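Local coordinates for beta-N-acetylglucosaminidase Nag2 (Vibrio harveyi, PDB 6EZS), which probably hydrolyses terminal non-reducing N-acetyl-D-hexosamine residues from N-acetyl-beta-D-hexosaminides, as a member of glycosyl hydrolase family 20, at residues Cys272-His277 with Pro332-Leu337. Sequence-based numbering, arbitrary orientation.
With NAG (2-acetamido-2-deoxy-beta-D-glucopyranose), chain C.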
ATOM      1  N   CYS A 272       1.528   1.172  -5.923  1.00 24.39           N
ATOM      2  CA  CYS A 272       2.009   2.135  -6.930  1.00 24.50           C
ATOM      3  C   CYS A 272       1.301   2.032  -8.290  1.00 24.85           C
ATOM      4  O   CYS A 272       1.590   2.807  -9.208  1.00 26.07           O
ATOM      5  CB  CYS A 272       3.504   1.955  -7.145  1.00 24.66           C
ATOM      6  SG  CYS A 272       4.499   2.376  -5.705  1.00 25.31           S
ATOM      7  N   ALA A 273       0.382   1.088  -8.429  1.00 24.66           N
ATOM      8  CA  ALA A 273      -0.355   0.914  -9.671  1.00 24.63           C
ATOM      9  C   ALA A 273      -1.532   1.867  -9.763  1.00 24.13           C
ATOM     10  O   ALA A 273      -1.772   2.465 -10.804  1.00 24.54           O
ATOM     11  CB  ALA A 273      -0.836  -0.519  -9.793  1.00 25.26           C
ATOM     12  N   ARG A 274      -2.303   1.974  -8.694  1.00 23.78           N
ATOM     13  CA  ARG A 274      -3.473   2.870  -8.688  1.00 23.80           C
ATOM     14  C   ARG A 274      -3.076   4.316  -8.909  1.00 23.99           C
ATOM     15  O   ARG A 274      -3.725   5.032  -9.652  1.00 25.47           O
ATOM     16  CB  ARG A 274      -4.260   2.744  -7.385  1.00 23.65           C
ATOM     17  CG  ARG A 274      -5.221   1.569  -7.339  1.00 23.56           C
ATOM     18  CD  ARG A 274      -4.656   0.282  -7.942  1.00 23.92           C
ATOM     19  NE  ARG A 274      -5.645  -0.800  -7.920  1.00 23.77           N
ATOM     20  CZ  ARG A 274      -5.974  -1.520  -6.854  1.00 23.52           C
ATOM     21  NH1 ARG A 274      -5.362  -1.317  -5.674  1.00 24.09           N
ATOM     22  NH2 ARG A 274      -6.915  -2.457  -6.971  1.00 22.83           N
ATOM     23  N   HIS A 275      -2.012   4.731  -8.243  1.00 23.85           N
ATOM     24  CA  HIS A 275      -1.371   6.003  -8.479  1.00 23.66           C
ATOM     25  C   HIS A 275       0.141   5.809  -8.391  1.00 24.02           C
ATOM     26  O   HIS A 275       0.640   5.041  -7.566  1.00 23.20           O
ATOM     27  CB  HIS A 275      -1.871   7.042  -7.473  1.00 24.06           C
ATOM     28  CG  HIS A 275      -3.229   7.575  -7.804  1.00 24.17           C
ATOM     29  ND1 HIS A 275      -4.371   7.169  -7.153  1.00 24.57           N
ATOM     30  CD2 HIS A 275      -3.634   8.444  -8.759  1.00 24.11           C
ATOM     31  CE1 HIS A 275      -5.418   7.774  -7.685  1.00 24.26           C
ATOM     32  NE2 HIS A 275      -4.997   8.557  -8.656  1.00 23.88           N
ATOM     33  N   PHE A 276       0.857   6.506  -9.262  1.00 24.55           N
ATOM     34  CA  PHE A 276       2.281   6.397  -9.344  1.00 25.53           C
ATOM     35  C   PHE A 276       2.905   7.350  -8.327  1.00 26.64           C
ATOM     36  O   PHE A 276       2.524   8.506  -8.250  1.00 27.46           O
ATOM     37  CB  PHE A 276       2.742   6.742 -10.755  1.00 25.91           C
ATOM     38  CG  PHE A 276       4.226   6.717 -10.922  1.00 26.41           C
ATOM     39  CD1 PHE A 276       4.912   5.518 -10.942  1.00 27.05           C
ATOM     40  CD2 PHE A 276       4.949   7.896 -11.037  1.00 27.13           C
ATOM     41  CE1 PHE A 276       6.293   5.492 -11.091  1.00 27.31           C
ATOM     42  CE2 PHE A 276       6.326   7.878 -11.191  1.00 26.79           C
ATOM     43  CZ  PHE A 276       6.996   6.676 -11.219  1.00 27.05           C
ATOM     44  N   HIS A 277       3.862   6.850  -7.555  1.00 27.21           N
ATOM     45  CA  HIS A 277       4.598   7.643  -6.594  1.00 27.86           C
ATOM     46  C   HIS A 277       6.020   7.648  -7.083  1.00 29.45           C
ATOM     47  O   HIS A 277       6.567   6.588  -7.393  1.00 30.33           O
ATOM     48  CB  HIS A 277       4.502   6.996  -5.212  1.00 28.19           C
ATOM     49  CG  HIS A 277       3.128   6.496  -4.891  1.00 27.66           C
ATOM     50  ND1 HIS A 277       2.054   7.344  -4.731  1.00 27.39           N
ATOM     51  CD2 HIS A 277       2.643   5.241  -4.760  1.00 27.11           C
ATOM     52  CE1 HIS A 277       0.967   6.629  -4.502  1.00 27.38           C
ATOM     53  NE2 HIS A 277       1.300   5.352  -4.503  1.00 26.97           N
ATOM     54  N   PRO A 332      -9.049   6.905 -17.962  1.00 29.38           N
ATOM     55  CA  PRO A 332      -8.721   7.497 -16.667  1.00 28.45           C
ATOM     56  C   PRO A 332      -9.397   6.763 -15.522  1.00 27.73           C
ATOM     57  O   PRO A 332     -10.422   6.121 -15.717  1.00 27.97           O
ATOM     58  CB  PRO A 332      -9.293   8.916 -16.757  1.00 29.04           C
ATOM     59  CG  PRO A 332      -9.640   9.143 -18.187  1.00 29.25           C
ATOM     60  CD  PRO A 332      -9.886   7.805 -18.785  1.00 29.45           C
ATOM     61  N   GLN A 333      -8.801   6.842 -14.343  1.00 27.06           N
ATOM     62  CA  GLN A 333      -9.357   6.244 -13.137  1.00 26.53           C
ATOM     63  C   GLN A 333      -9.020   7.111 -11.940  1.00 25.76           C
ATOM     64  O   GLN A 333      -7.913   7.634 -11.846  1.00 24.00           O
ATOM     65  CB  GLN A 333      -8.786   4.851 -12.878  1.00 26.45           C
ATOM     66  CG  GLN A 333      -9.119   3.801 -13.919  1.00 26.49           C
ATOM     67  CD  GLN A 333     -10.569   3.364 -13.905  1.00 26.92           C
ATOM     68  OE1 GLN A 333     -11.254   3.434 -12.880  1.00 27.24           O
ATOM     69  NE2 GLN A 333     -11.050   2.893 -15.055  1.00 26.95           N
ATOM     70  N   TYR A 334     -10.003   7.243 -11.045  1.00 25.85           N
ATOM     71  CA  TYR A 334      -9.874   7.856  -9.728  1.00 26.55           C
ATOM     72  C   TYR A 334      -9.715   9.371  -9.730  1.00 26.89           C
ATOM     73  O   TYR A 334     -10.544  10.072  -9.148  1.00 26.20           O
ATOM     74  CB  TYR A 334      -8.748   7.220  -8.917  1.00 26.80           C
ATOM     75  CG  TYR A 334      -8.813   5.718  -8.855  1.00 27.72           C
ATOM     76  CD1 TYR A 334      -9.985   5.055  -8.510  1.00 28.31           C
ATOM     77  CD2 TYR A 334      -7.696   4.954  -9.133  1.00 28.88           C
ATOM     78  CE1 TYR A 334     -10.039   3.667  -8.463  1.00 28.77           C
ATOM     79  CE2 TYR A 334      -7.737   3.570  -9.078  1.00 29.22           C
ATOM     80  CZ  TYR A 334      -8.906   2.926  -8.751  1.00 29.03           C
ATOM     81  OH  TYR A 334      -8.922   1.541  -8.686  1.00 29.41           O
ATOM     82  N   THR A 335      -8.634   9.849 -10.343  1.00 27.77           N
ATOM     83  CA  THR A 335      -8.271  11.266 -10.394  1.00 28.84           C
ATOM     84  C   THR A 335      -7.662  11.572 -11.770  1.00 31.36           C
ATOM     85  O   THR A 335      -7.548  10.675 -12.611  1.00 31.32           O
ATOM     86  CB  THR A 335      -7.235  11.609  -9.295  1.00 28.39           C
ATOM     87  OG1 THR A 335      -6.050  10.836  -9.496  1.00 27.22           O
ATOM     88  CG2 THR A 335      -7.796  11.338  -7.868  1.00 28.37           C
ATOM     89  N   HIS A 336      -7.269  12.834 -11.977  1.00 33.08           N
ATOM     90  CA  HIS A 336      -6.582  13.293 -13.181  1.00 33.98           C
ATOM     91  C   HIS A 336      -7.330  12.926 -14.438  1.00 34.98           C
ATOM     92  O   HIS A 336      -6.722  12.465 -15.405  1.00 36.02           O
ATOM     93  CB  HIS A 336      -5.152  12.744 -13.221  1.00 35.25           C
ATOM     94  CG  HIS A 336      -4.270  13.300 -12.151  1.00 36.57           C
ATOM     95  ND1 HIS A 336      -4.212  12.765 -10.882  1.00 37.32           N
ATOM     96  CD2 HIS A 336      -3.436  14.368 -12.148  1.00 37.42           C
ATOM     97  CE1 HIS A 336      -3.370  13.471 -10.147  1.00 37.58           C
ATOM     98  NE2 HIS A 336      -2.886  14.450 -10.891  1.00 37.55           N
ATOM     99  N   LEU A 337      -8.644  13.138 -14.426  1.00 35.42           N
ATOM    100  CA  LEU A 337      -9.492  12.757 -15.561  1.00 37.32           C
ATOM    101  C   LEU A 337      -9.169  13.533 -16.829  1.00 39.71           C
ATOM    102  O   LEU A 337      -9.282  12.977 -17.930  1.00 39.56           O
ATOM    103  CB  LEU A 337     -10.967  12.965 -15.252  1.00 37.27           C
ATOM    104  CG  LEU A 337     -11.527  12.328 -13.985  1.00 38.24           C
ATOM    105  CD1 LEU A 337     -12.999  12.687 -13.821  1.00 38.13           C
ATOM    106  CD2 LEU A 337     -11.313  10.819 -13.987  1.00 38.86           C
TER
HETATM  107  C1  NAG C 701      -7.972  -5.052  -0.847  1.00 27.87           C
HETATM  108  C2  NAG C 701      -7.693  -5.409  -2.329  1.00 28.60           C
HETATM  109  C3  NAG C 701      -7.213  -4.232  -3.181  1.00 28.28           C
HETATM  110  C4  NAG C 701      -8.002  -2.968  -2.919  1.00 27.81           C
HETATM  111  C5  NAG C 701      -8.269  -2.808  -1.429  1.00 27.62           C
HETATM  112  C6  NAG C 701      -9.163  -1.610  -1.113  1.00 27.35           C
HETATM  113  C7  NAG C 701      -6.687  -7.614  -2.944  1.00 30.29           C
HETATM  114  C8  NAG C 701      -5.410  -8.394  -2.831  1.00 30.37           C
HETATM  115  N2  NAG C 701      -6.616  -6.428  -2.347  1.00 28.97           N
HETATM  116  O1  NAG C 701      -8.576  -6.122  -0.134  1.00 28.90           O
HETATM  117  O3  NAG C 701      -7.332  -4.552  -4.563  1.00 29.08           O
HETATM  118  O4  NAG C 701      -7.221  -1.891  -3.434  1.00 27.21           O
HETATM  119  O5  NAG C 701      -8.904  -4.001  -0.992  1.00 26.95           O
HETATM  120  O6  NAG C 701      -9.047  -1.321   0.284  1.00 26.73           O
HETATM  121  O7  NAG C 701      -7.669  -8.039  -3.542  1.00 30.84           O
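At the sugar-binding end of the catalytic barrel, the loop after strand 265-271 sets Arg274 and His275 against Tyr334 and Thr335 of the long loop before strand 341-342. Arg274 combines an aliphatic chain that packs on the tyrosine with a planar, charged guanidinium that donates several N-H groups. Its CG lies 3.7 Å from Tyr334 CE2, and the guanidinium plane stands nearly perpendicular to the phenol ring, at 86°. A bend at chi2 followed by an extended chi3 carries the head past the tyrosine to the bound N-acetylglucosamine. There NH1 donates to NAG O4 (3.0 Å), while NH2 gives a straighter bond to NAG O3 (3.2 Å, 166°). Salt bridges from NE to Glu305 and NH1 to Asp271 hold the guanidinium.

Tyr334 offers apolar surface to both neighbours, its CB 3.6 Å from His275 CE1, and its side chain lies about 4 Å from that of Glu584. At the imidazole edge, His275 NE2 and Thr335 OG1 form a short, somewhat bent hydrogen bond (2.6 Å, 142°); ND1 bonds to Cys583 O. A hydroxyl can both give and accept, and OG1 also hydrogen-bonds His336 ND1 (3.0 Å). Asp532, Trp546, Glu584 and Tyr530 also hydrogen-bond the sugar, in a pocket typical of the family 20 TIM barrel.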